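Local coordinates for Alr1585 protein (Nostoc sp., PDB 5C2I) that probably uses its haem iron and hydrogen peroxide to oxidise dyes and other substrates, as a dye-decolorizing (DyP-type) peroxidase that assembles as a tetramer, at residues E356-G359 with H360-T363; F389-I393 with E394-N398; F399-R403 with W404-Q408. The protein carries 1 engineered substitution. All coordinates share one frame; numbering follows the deposited sequence.

Contact 1 of 3, residues E356-G359 with H360-T363. With EDO (1,2-ethanediol), chain G.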
loop_
_atom_site.group_PDB
_atom_site.type_symbol
_atom_site.label_atom_id
_atom_site.label_comp_id
_atom_site.label_asym_id
_atom_site.label_seq_id
_atom_site.Cartn_x
_atom_site.Cartn_y
_atom_site.Cartn_z
ATOM N N GLU A 356 -22.212 -3.700 -42.295
ATOM C CA GLU A 356 -23.284 -4.463 -41.698
ATOM C C GLU A 356 -22.778 -5.269 -40.508
ATOM O O GLU A 356 -23.400 -5.297 -39.446
ATOM C CB GLU A 356 -23.874 -5.388 -42.774
ATOM C CG GLU A 356 -25.242 -5.896 -42.456
ATOM C CD GLU A 356 -25.781 -6.737 -43.601
ATOM O OE1 GLU A 356 -25.929 -6.169 -44.732
ATOM O OE2 GLU A 356 -26.031 -7.945 -43.378
ATOM N N GLU A 357 -21.637 -5.950 -40.684
ATOM C CA GLU A 357 -21.004 -6.672 -39.564
ATOM C C GLU A 357 -20.759 -5.745 -38.367
ATOM O O GLU A 357 -21.039 -6.101 -37.209
ATOM C CB GLU A 357 -19.694 -7.290 -40.007
ATOM C CG GLU A 357 -19.034 -8.172 -38.970
ATOM C CD GLU A 357 -17.633 -8.544 -39.338
ATOM O OE1 GLU A 357 -17.473 -9.359 -40.272
ATOM O OE2 GLU A 357 -16.686 -7.965 -38.731
ATOM N N ARG A 358 -20.212 -4.563 -38.642
ATOM C CA ARG A 358 -19.908 -3.583 -37.580
ATOM C C ARG A 358 -21.167 -3.049 -36.884
ATOM O O ARG A 358 -21.093 -2.566 -35.753
ATOM C CB ARG A 358 -19.047 -2.435 -38.134
ATOM C CG ARG A 358 -17.627 -2.842 -38.510
ATOM C CD ARG A 358 -16.963 -1.810 -39.434
ATOM N NE ARG A 358 -16.912 -0.484 -38.836
ATOM C CZ ARG A 358 -15.998 -0.057 -37.963
ATOM N NH1 ARG A 358 -15.008 -0.833 -37.577
ATOM N NH2 ARG A 358 -16.069 1.188 -37.496
ATOM N N GLY A 359 -22.322 -3.150 -37.562
ATOM C CA GLY A 359 -23.578 -2.672 -37.012
ATOM C C GLY A 359 -24.092 -3.550 -35.878
ATOM O O GLY A 359 -24.991 -3.130 -35.132
ATOM N N HIS A 360 -23.499 -4.740 -35.702
ATOM C CA HIS A 360 -23.861 -5.635 -34.619
ATOM C C HIS A 360 -23.120 -5.390 -33.316
ATOM O O HIS A 360 -23.406 -6.060 -32.316
ATOM C CB HIS A 360 -23.676 -7.111 -35.016
ATOM C CG HIS A 360 -24.398 -7.506 -36.261
ATOM N ND1 HIS A 360 -25.776 -7.458 -36.380
ATOM C CD2 HIS A 360 -23.927 -7.883 -37.474
ATOM C CE1 HIS A 360 -26.123 -7.851 -37.598
ATOM N NE2 HIS A 360 -25.012 -8.093 -38.285
ATOM N N ARG A 361 -22.187 -4.447 -33.289
ATOM C CA ARG A 361 -21.370 -4.208 -32.101
ATOM C C ARG A 361 -22.222 -3.775 -30.910
ATOM O O ARG A 361 -23.280 -3.163 -31.080
ATOM C CB ARG A 361 -20.315 -3.115 -32.380
ATOM C CG ARG A 361 -19.123 -3.540 -33.242
ATOM C CD ARG A 361 -18.144 -2.390 -33.501
ATOM N NE ARG A 361 -18.727 -1.390 -34.400
ATOM C CZ ARG A 361 -18.164 -0.196 -34.669
ATOM N NH1 ARG A 361 -17.016 0.139 -34.114
ATOM N NH2 ARG A 361 -18.768 0.648 -35.492
ATOM N N ILE A 362 -21.691 -4.008 -29.720
ATOM C CA ILE A 362 -22.310 -3.572 -28.486
ATOM C C ILE A 362 -21.326 -2.717 -27.679
ATOM O O ILE A 362 -20.120 -2.843 -27.811
ATOM C CB ILE A 362 -22.737 -4.767 -27.617
ATOM C CG1 ILE A 362 -21.553 -5.688 -27.308
ATOM C CG2 ILE A 362 -23.870 -5.544 -28.306
ATOM C CD1 ILE A 362 -21.853 -6.706 -26.203
ATOM N N THR A 363 -21.872 -1.828 -26.852
ATOM C CA THR A 363 -21.054 -0.955 -26.026
ATOM C C THR A 363 -21.173 -1.444 -24.587
ATOM O O THR A 363 -22.249 -1.398 -23.990
ATOM C CB THR A 363 -21.552 0.487 -26.175
ATOM O OG1 THR A 363 -21.422 0.913 -27.537
ATOM C CG2 THR A 363 -20.799 1.460 -25.259
HETATM C C1 EDO G . -28.476 -0.895 -35.423
HETATM O O1 EDO G . -28.524 -2.121 -34.682
HETATM C C2 EDO G . -27.193 -0.652 -36.220
HETATM O O2 EDO G . -25.971 -0.748 -35.492
HETATM O O HOH W 1 -18.482 2.757 -37.853
HETATM O O HOH W 2 -21.544 0.357 -36.365
#

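Contact 2 of 3, residues F389-I393 with E394-N398. With EDO (1,2-ethanediol), chain G.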
loop_
_atom_site.group_PDB
_atom_site.type_symbol
_atom_site.label_atom_id
_atom_site.label_comp_id
_atom_site.label_asym_id
_atom_site.label_seq_id
_atom_site.Cartn_x
_atom_site.Cartn_y
_atom_site.Cartn_z
ATOM N N PHE A 389 -25.134 -1.456 -24.023
ATOM C CA PHE A 389 -26.014 -0.537 -24.695
ATOM C C PHE A 389 -25.992 -0.728 -26.205
ATOM O O PHE A 389 -24.970 -1.171 -26.794
ATOM C CB PHE A 389 -25.660 0.914 -24.336
ATOM C CG PHE A 389 -26.012 1.298 -22.955
ATOM C CD1 PHE A 389 -27.350 1.514 -22.579
ATOM C CD2 PHE A 389 -25.011 1.507 -21.989
ATOM C CE1 PHE A 389 -27.659 1.872 -21.265
ATOM C CE2 PHE A 389 -25.330 1.869 -20.700
ATOM C CZ PHE A 389 -26.648 2.058 -20.330
ATOM N N GLN A 390 -27.119 -0.411 -26.824
ATOM C CA GLN A 390 -27.309 -0.551 -28.251
ATOM C C GLN A 390 -28.593 0.154 -28.631
ATOM O O GLN A 390 -29.431 0.455 -27.763
ATOM C CB GLN A 390 -27.436 -1.989 -28.674
ATOM C CG GLN A 390 -28.499 -2.764 -27.901
ATOM C CD GLN A 390 -27.892 -3.709 -26.890
ATOM O OE1 GLN A 390 -27.366 -4.746 -27.253
ATOM N NE2 GLN A 390 -28.018 -3.383 -25.605
ATOM N N SER A 391 -28.738 0.457 -29.925
ATOM C CA SER A 391 -29.978 1.023 -30.414
ATOM C C SER A 391 -31.008 -0.052 -30.819
ATOM O O SER A 391 -32.183 0.267 -31.029
ATOM C CB SER A 391 -29.721 1.937 -31.600
ATOM O OG SER A 391 -29.107 1.232 -32.660
ATOM N N ASN A 392 -30.560 -1.298 -30.967
ATOM C CA ASN A 392 -31.399 -2.382 -31.461
ATOM C C ASN A 392 -30.926 -3.704 -30.859
ATOM O O ASN A 392 -29.881 -4.249 -31.269
ATOM C CB ASN A 392 -31.363 -2.434 -33.003
ATOM C CG ASN A 392 -32.315 -3.466 -33.592
ATOM O OD1 ASN A 392 -32.498 -4.535 -33.071
ATOM N ND2 ASN A 392 -32.870 -3.157 -34.724
ATOM N N ILE A 393 -31.663 -4.208 -29.895
ATOM C CA ILE A 393 -31.237 -5.415 -29.180
ATOM C C ILE A 393 -31.246 -6.606 -30.108
ATOM O O ILE A 393 -30.325 -7.452 -30.054
ATOM C CB ILE A 393 -32.119 -5.703 -27.915
ATOM C CG1 ILE A 393 -31.958 -4.554 -26.904
ATOM C CG2 ILE A 393 -31.756 -7.021 -27.264
ATOM C CD1 ILE A 393 -32.945 -4.623 -25.750
ATOM N N GLU A 394 -32.259 -6.707 -30.946
ATOM C CA GLU A 394 -32.336 -7.822 -31.882
ATOM C C GLU A 394 -31.098 -7.923 -32.784
ATOM O O GLU A 394 -30.566 -9.043 -33.024
ATOM C CB GLU A 394 -33.602 -7.741 -32.728
ATOM C CG GLU A 394 -33.794 -8.854 -33.716
ATOM C CD GLU A 394 -35.152 -8.686 -34.404
ATOM O OE1 GLU A 394 -36.177 -8.970 -33.758
ATOM O OE2 GLU A 394 -35.195 -8.181 -35.551
ATOM N N ASN A 395 -30.627 -6.776 -33.233
ATOM C CA ASN A 395 -29.500 -6.703 -34.143
ATOM C C ASN A 395 -28.117 -6.606 -33.471
ATOM O O ASN A 395 -27.087 -6.805 -34.119
ATOM C CB ASN A 395 -29.659 -5.506 -35.055
ATOM C CG ASN A 395 -28.710 -5.586 -36.242
ATOM O OD1 ASN A 395 -28.757 -6.527 -36.994
ATOM N ND2 ASN A 395 -27.831 -4.606 -36.381
ATOM N N GLN A 396 -28.086 -6.359 -32.164
ATOM C CA GLN A 396 -26.817 -6.173 -31.440
ATOM C C GLN A 396 -26.633 -7.282 -30.395
ATOM O O GLN A 396 -26.300 -8.383 -30.791
ATOM C CB GLN A 396 -26.670 -4.706 -30.953
ATOM C CG GLN A 396 -26.582 -3.814 -32.197
ATOM C CD GLN A 396 -26.659 -2.313 -31.952
ATOM O OE1 GLN A 396 -27.733 -1.707 -32.021
ATOM N NE2 GLN A 396 -25.524 -1.713 -31.642
ATOM N N PHE A 397 -26.884 -7.063 -29.107
ATOM C CA PHE A 397 -26.650 -8.143 -28.152
ATOM C C PHE A 397 -27.276 -9.497 -28.571
ATOM O O PHE A 397 -26.602 -10.531 -28.498
ATOM C CB PHE A 397 -27.087 -7.821 -26.727
ATOM C CG PHE A 397 -27.050 -9.008 -25.842
ATOM C CD1 PHE A 397 -25.851 -9.426 -25.277
ATOM C CD2 PHE A 397 -28.182 -9.777 -25.627
ATOM C CE1 PHE A 397 -25.809 -10.612 -24.524
ATOM C CE2 PHE A 397 -28.133 -10.923 -24.876
ATOM C CZ PHE A 397 -26.940 -11.341 -24.320
ATOM N N ASN A 398 -28.578 -9.527 -28.866
ATOM C CA ASN A 398 -29.215 -10.818 -29.142
ATOM C C ASN A 398 -28.581 -11.509 -30.345
ATOM O O ASN A 398 -28.455 -12.749 -30.371
ATOM C CB ASN A 398 -30.726 -10.694 -29.363
ATOM C CG ASN A 398 -31.522 -10.640 -28.069
ATOM O OD1 ASN A 398 -30.992 -10.379 -26.994
ATOM N ND2 ASN A 398 -32.815 -10.864 -28.184
HETATM C C1 EDO G . -28.476 -0.895 -35.423
HETATM O O1 EDO G . -28.524 -2.121 -34.682
HETATM C C2 EDO G . -27.193 -0.652 -36.220
HETATM O O2 EDO G . -25.971 -0.748 -35.492
#

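Contact 3 of 3, residues F399-R403 with W404-Q408. With HEM (protoporphyrin IX containing Fe), chain E.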
loop_
_atom_site.group_PDB
_atom_site.type_symbol
_atom_site.label_atom_id
_atom_site.label_comp_id
_atom_site.label_asym_id
_atom_site.label_seq_id
_atom_site.Cartn_x
_atom_site.Cartn_y
_atom_site.Cartn_z
ATOM N N PHE A 399 -28.255 -10.710 -31.356
ATOM C CA PHE A 399 -27.592 -11.188 -32.574
ATOM C C PHE A 399 -26.225 -11.788 -32.250
ATOM O O PHE A 399 -25.923 -12.890 -32.669
ATOM C CB PHE A 399 -27.472 -10.041 -33.568
ATOM C CG PHE A 399 -27.155 -10.464 -34.967
ATOM C CD1 PHE A 399 -25.839 -10.744 -35.345
ATOM C CD2 PHE A 399 -28.158 -10.521 -35.935
ATOM C CE1 PHE A 399 -25.546 -11.124 -36.650
ATOM C CE2 PHE A 399 -27.857 -10.869 -37.243
ATOM C CZ PHE A 399 -26.553 -11.217 -37.597
ATOM N N MET A 400 -25.439 -11.068 -31.446
ATOM C CA MET A 400 -24.112 -11.473 -31.103
ATOM C C MET A 400 -24.142 -12.821 -30.353
ATOM O O MET A 400 -23.376 -13.741 -30.688
ATOM C CB MET A 400 -23.437 -10.392 -30.293
ATOM C CG MET A 400 -21.988 -10.602 -29.994
ATOM S SD MET A 400 -21.281 -9.170 -29.157
ATOM C CE MET A 400 -21.158 -8.046 -30.535
ATOM N N GLN A 401 -25.021 -12.933 -29.356
ATOM C CA GLN A 401 -25.131 -14.184 -28.584
ATOM C C GLN A 401 -25.675 -15.320 -29.455
ATOM O O GLN A 401 -25.096 -16.427 -29.491
ATOM C CB GLN A 401 -26.023 -13.988 -27.368
ATOM C CG GLN A 401 -26.113 -15.203 -26.445
ATOM C CD GLN A 401 -24.911 -15.355 -25.543
ATOM O OE1 GLN A 401 -24.504 -14.415 -24.843
ATOM N NE2 GLN A 401 -24.317 -16.525 -25.561
ATOM N N SER A 402 -26.802 -15.071 -30.113
ATOM C CA SER A 402 -27.550 -16.143 -30.742
ATOM C C SER A 402 -27.024 -16.571 -32.108
ATOM O O SER A 402 -27.130 -17.748 -32.464
ATOM C CB SER A 402 -29.052 -15.797 -30.803
ATOM O OG SER A 402 -29.324 -14.822 -31.803
ATOM N N ARG A 403 -26.474 -15.631 -32.870
ATOM C CA ARG A 403 -26.035 -15.910 -34.239
ATOM C C ARG A 403 -24.539 -16.097 -34.354
ATOM O O ARG A 403 -24.049 -16.715 -35.310
ATOM C CB ARG A 403 -26.497 -14.781 -35.179
ATOM C CG ARG A 403 -28.008 -14.490 -35.112
ATOM C CD ARG A 403 -28.810 -15.370 -36.038
ATOM N NE ARG A 403 -28.440 -15.211 -37.461
ATOM C CZ ARG A 403 -29.090 -14.466 -38.366
ATOM N NH1 ARG A 403 -30.175 -13.769 -38.035
ATOM N NH2 ARG A 403 -28.637 -14.414 -39.627
ATOM N N TRP A 404 -23.780 -15.516 -33.441
ATOM C CA TRP A 404 -22.305 -15.582 -33.485
ATOM C C TRP A 404 -21.726 -16.511 -32.411
ATOM O O TRP A 404 -21.115 -17.534 -32.742
ATOM C CB TRP A 404 -21.686 -14.183 -33.396
ATOM C CG TRP A 404 -21.915 -13.353 -34.648
ATOM C CD1 TRP A 404 -22.491 -13.769 -35.838
ATOM C CD2 TRP A 404 -21.477 -11.998 -34.869
ATOM N NE1 TRP A 404 -22.481 -12.732 -36.737
ATOM C CE2 TRP A 404 -21.847 -11.649 -36.168
ATOM C CE3 TRP A 404 -20.813 -11.062 -34.083
ATOM C CZ2 TRP A 404 -21.556 -10.373 -36.722
ATOM C CZ3 TRP A 404 -20.555 -9.788 -34.609
ATOM C CH2 TRP A 404 -20.926 -9.459 -35.910
ATOM N N ALA A 405 -21.949 -16.186 -31.150
ATOM C CA ALA A 405 -21.383 -16.968 -30.059
ATOM C C ALA A 405 -21.895 -18.413 -29.983
ATOM O O ALA A 405 -21.099 -19.356 -29.925
ATOM C CB ALA A 405 -21.544 -16.248 -28.731
ATOM N N ASN A 406 -23.198 -18.600 -29.994
ATOM C CA ASN A 406 -23.766 -19.930 -29.812
ATOM C C ASN A 406 -23.560 -20.918 -30.959
ATOM O O ASN A 406 -23.227 -22.064 -30.699
ATOM C CB ASN A 406 -25.266 -19.833 -29.510
ATOM C CG ASN A 406 -25.562 -19.167 -28.176
ATOM O OD1 ASN A 406 -24.674 -18.910 -27.362
ATOM N ND2 ASN A 406 -26.834 -18.890 -27.956
ATOM N N PRO A 407 -23.743 -20.487 -32.227
ATOM C CA PRO A 407 -23.830 -21.536 -33.244
ATOM C C PRO A 407 -22.504 -22.233 -33.558
ATOM O O PRO A 407 -21.446 -21.586 -33.648
ATOM C CB PRO A 407 -24.297 -20.790 -34.490
ATOM C CG PRO A 407 -25.031 -19.590 -33.956
ATOM C CD PRO A 407 -24.226 -19.193 -32.750
ATOM N N GLN A 408 -22.584 -23.551 -33.752
ATOM C CA GLN A 408 -21.358 -24.311 -34.094
ATOM C C GLN A 408 -20.821 -23.946 -35.490
ATOM O O GLN A 408 -19.656 -24.153 -35.741
ATOM C CB GLN A 408 -21.542 -25.816 -33.938
ATOM C CG GLN A 408 -22.482 -26.387 -34.969
ATOM C CD GLN A 408 -22.432 -27.919 -35.153
ATOM O OE1 GLN A 408 -22.830 -28.675 -34.295
ATOM N NE2 GLN A 408 -22.004 -28.357 -36.334
HETATM C CHA HEM E . -14.373 -8.964 -25.236
HETATM C CHB HEM E . -14.598 -11.639 -21.230
HETATM C CHC HEM E . -19.385 -12.057 -21.802
HETATM C CHD HEM E . -19.075 -9.597 -25.928
HETATM C C1A HEM E . -14.011 -9.675 -24.103
HETATM C C2A HEM E . -12.677 -9.834 -23.627
HETATM C C3A HEM E . -12.745 -10.583 -22.505
HETATM C C4A HEM E . -14.111 -10.863 -22.277
HETATM C CMA HEM E . -11.615 -11.006 -21.606
HETATM C CAA HEM E . -11.389 -9.271 -24.244
HETATM C CBA HEM E . -10.953 -7.865 -23.824
HETATM C CGA HEM E . -12.024 -6.884 -24.214
HETATM O O1A HEM E . -12.095 -6.399 -25.381
HETATM O O2A HEM E . -12.853 -6.560 -23.362
HETATM C C1B HEM E . -15.945 -11.936 -21.033
HETATM C C2B HEM E . -16.451 -12.674 -19.906
HETATM C C3B HEM E . -17.767 -12.756 -20.035
HETATM C C4B HEM E . -18.075 -12.106 -21.311
HETATM C CMB HEM E . -15.618 -13.200 -18.791
HETATM C CAB HEM E . -18.810 -13.333 -19.151
HETATM C CBB HEM E . -18.664 -13.496 -17.824
HETATM C C1C HEM E . -19.732 -11.460 -23.025
HETATM C C2C HEM E . -20.969 -11.511 -23.633
HETATM C C3C HEM E . -20.867 -10.829 -24.818
HETATM C C4C HEM E . -19.556 -10.347 -24.900
HETATM C CMC HEM E . -22.231 -12.127 -23.103
HETATM C CAC HEM E . -21.866 -10.624 -25.866
HETATM C CBC HEM E . -22.867 -11.399 -26.203
HETATM C C1D HEM E . -17.758 -9.143 -25.967
HETATM C C2D HEM E . -17.296 -8.270 -27.041
HETATM C C3D HEM E . -15.987 -8.128 -26.884
HETATM C C4D HEM E . -15.674 -8.893 -25.657
HETATM C CMD HEM E . -18.115 -7.648 -28.160
HETATM C CAD HEM E . -15.079 -7.282 -27.729
HETATM C CBD HEM E . -14.547 -8.008 -28.970
HETATM C CGD HEM E . -13.693 -7.076 -29.765
HETATM O O1D HEM E . -12.552 -7.459 -30.014
HETATM O O2D HEM E . -14.108 -5.941 -30.183
HETATM N NA HEM E . -14.873 -10.374 -23.312
HETATM N NB HEM E . -16.925 -11.702 -21.848
HETATM N NC HEM E . -18.838 -10.832 -23.843
HETATM N ND HEM E . -16.747 -9.559 -25.201
HETATM FE FE HEM E . -16.831 -10.624 -23.596
HETATM O O HOH W 3 -17.431 -8.791 -22.274
#

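Contact 1 of 3, residues E356-G359 with H360-T363
R358 O is gripped twice by R361, by NE at 3.0 Å and by the backbone N at 3.3 Å. Both bonds lie within a type I beta turn from R358 to R361, which carries the chain from helix 350-358 toward strand 363-369 in the C-terminal, ferredoxin-like part of this DyP-type peroxidase. NE arrives tilted only 18° from the carbonyl plane, with R358 O nearly in the plane of the guanidinium, whereas the turn-closing backbone N-H comes from well above the carbonyl plane. A bend at chi3 (-70°) in an otherwise extended chain folds the R361 guanidinium back over the turn, and water 2 steadies it by accepting from NH2 while giving R358 O a weak bond. The R358 and R361 side chains run alongside each other and point the same way. Their guanidinium planes are 43° apart, each group off-centre over one face of the other, with R358 NH2 and R361 NH2 3.4 Å apart. Any repulsion between them is probably eased by water 1, which accepts from R358 NH2 and more weakly from R361 NH2, and by the carbonyl oxygens of D229 and K231, which take the respective NH1 groups; W228 adds a cation-pi contact to R358. One residue earlier along the chain, H360 N bonds to E357 O at 3.2 Å. The imidazole approaches the preceding backbone obliquely, H360 CD2 standing 3.3 Å from E356 O, while ND1 is bonded to N395 O and the ring is stacked on F399. Beyond the turn, I362 touches the haem. O2 of a 1,2-ethanediol, probably from the crystallisation liquor, donates to G359 O at 2.6 Å.

Contact 2 of 3, residues F389-I393 with E394-N398
Q390 and Q396 lie alongside each other but head opposite ways, their amide planes 74° apart, with Q390 CB 3.4 Å from Q396 OE1. Each carbonyl reaches backbone N-H groups beside the other glutamine. Q390 has CG wedged between its backbone N and carbonyl carbon (chi1 53°) and bends again at chi2, bringing OE1 to F397 N at 3.0 Å, in the carbonyl plane. Q396, extended beyond CG, lays OE1 beside the backbone of S391 and N392, whose N-H groups give it weak bonds, and O1 of the 1,2-ethanediol donates to it at 2.8 Å. Its NE2 is bonded to R361 O and S236 O, while Q390 NE2 is bonded to Y253 O, so both amides are fixed in rotation. The two glutamines frame the start of helix 397-405, with Q396 at the N-cap position, in the connection from strand 383-390 of the ferredoxin-like domain; the helix end would probably polarise the Q390 carbonyl. N392 and N395 cross at about a right angle, and N392 OD1 takes N395 N at 2.9 Å from above its carbonyl plane, while N395 ND2 reaches the diol O1. I393 bonds through its backbone O to N398 N at 3.0 Å and packs CG2 against N398 OD1, whose hydrogen bond is to Y455 OH. F397 CB lies 3.1 Å from Q390 OE1, and its ring, turned 88° from the Q390 amide, goes on to touch the haem.

Contact 3 of 3, residues F399-R403 with W404-Q408
W404 meets F399 and M400 on the preceding turn of helix 397-405. F399 CE1 stands over one face of the indole, off toward its rim, 3.5 Å from W404 NE1. The pair is a T-shaped (edge-to-face) stack: the F399 edge is directed at the five-membered ring, with planes at 85°. With CG beside its backbone N (chi1 -70°), the indole turns a face to the edge of F399, and W404 CB presses on M400 O at 3.2 Å. R403 meets the phenyl on a face: its CG lies over the centre of the F399 ring, and bends at chi2 and chi3 turn the guanidinium so that F399 CE2 meets its face off-centre. Q401 is bent at chi2, which brings NE2 to N406 OD1 at 3.0 Å, the acceptor lying close to the plane of the Q401 amide. That amide is held further by I421 O on NE2, and N406 by Q423 N on OD1 and L132 O on ND2. The backbone between these residues widens into a pi-type turn. A405 N bonds to M400 O at 2.9 Å in an almost straight line (171°), and N406 N to Q401 O at the same distance, whereas W404 N finds weak bonds to F399 O and M400 O. P407, having no N-H to offer, packs CG on the carbonyls, 3.2 Å from S402 O. On the haem side, M400 SD comes 3.6 Å from the vinyl carbon CAC and Q401 OE1 lies near methyl CMC. M400 and Q401 so form part of the haem pocket, whose iron carries water 3 and a second ligand, in the ferredoxin-like C-terminal half of a DyP-type peroxidase.

The three contacts lie together beside the haem within the C-terminal family region, each mixing buried with exposed residues; contacts 1 and 2 are nearer the chain centre (about 12 and 11 Å, centre to centre) than contact 3 (about 16 Å). Contacts 2 and 3 share helix 397-405, its start and its later turns, and meet where E394 O packs on F399 CB. Contact 1, joining helix 350-358 to strand 363-369, shares the 1,2-ethanediol with contact 2, and its imidazole lies against rings of contact 3. Contact 1 pairs water-bridged guanidinium groups around a turn, contact 2 relies on side-chain amides bonded to backbone N-H groups, and contact 3 combines aromatic stacking with wide helical bonds.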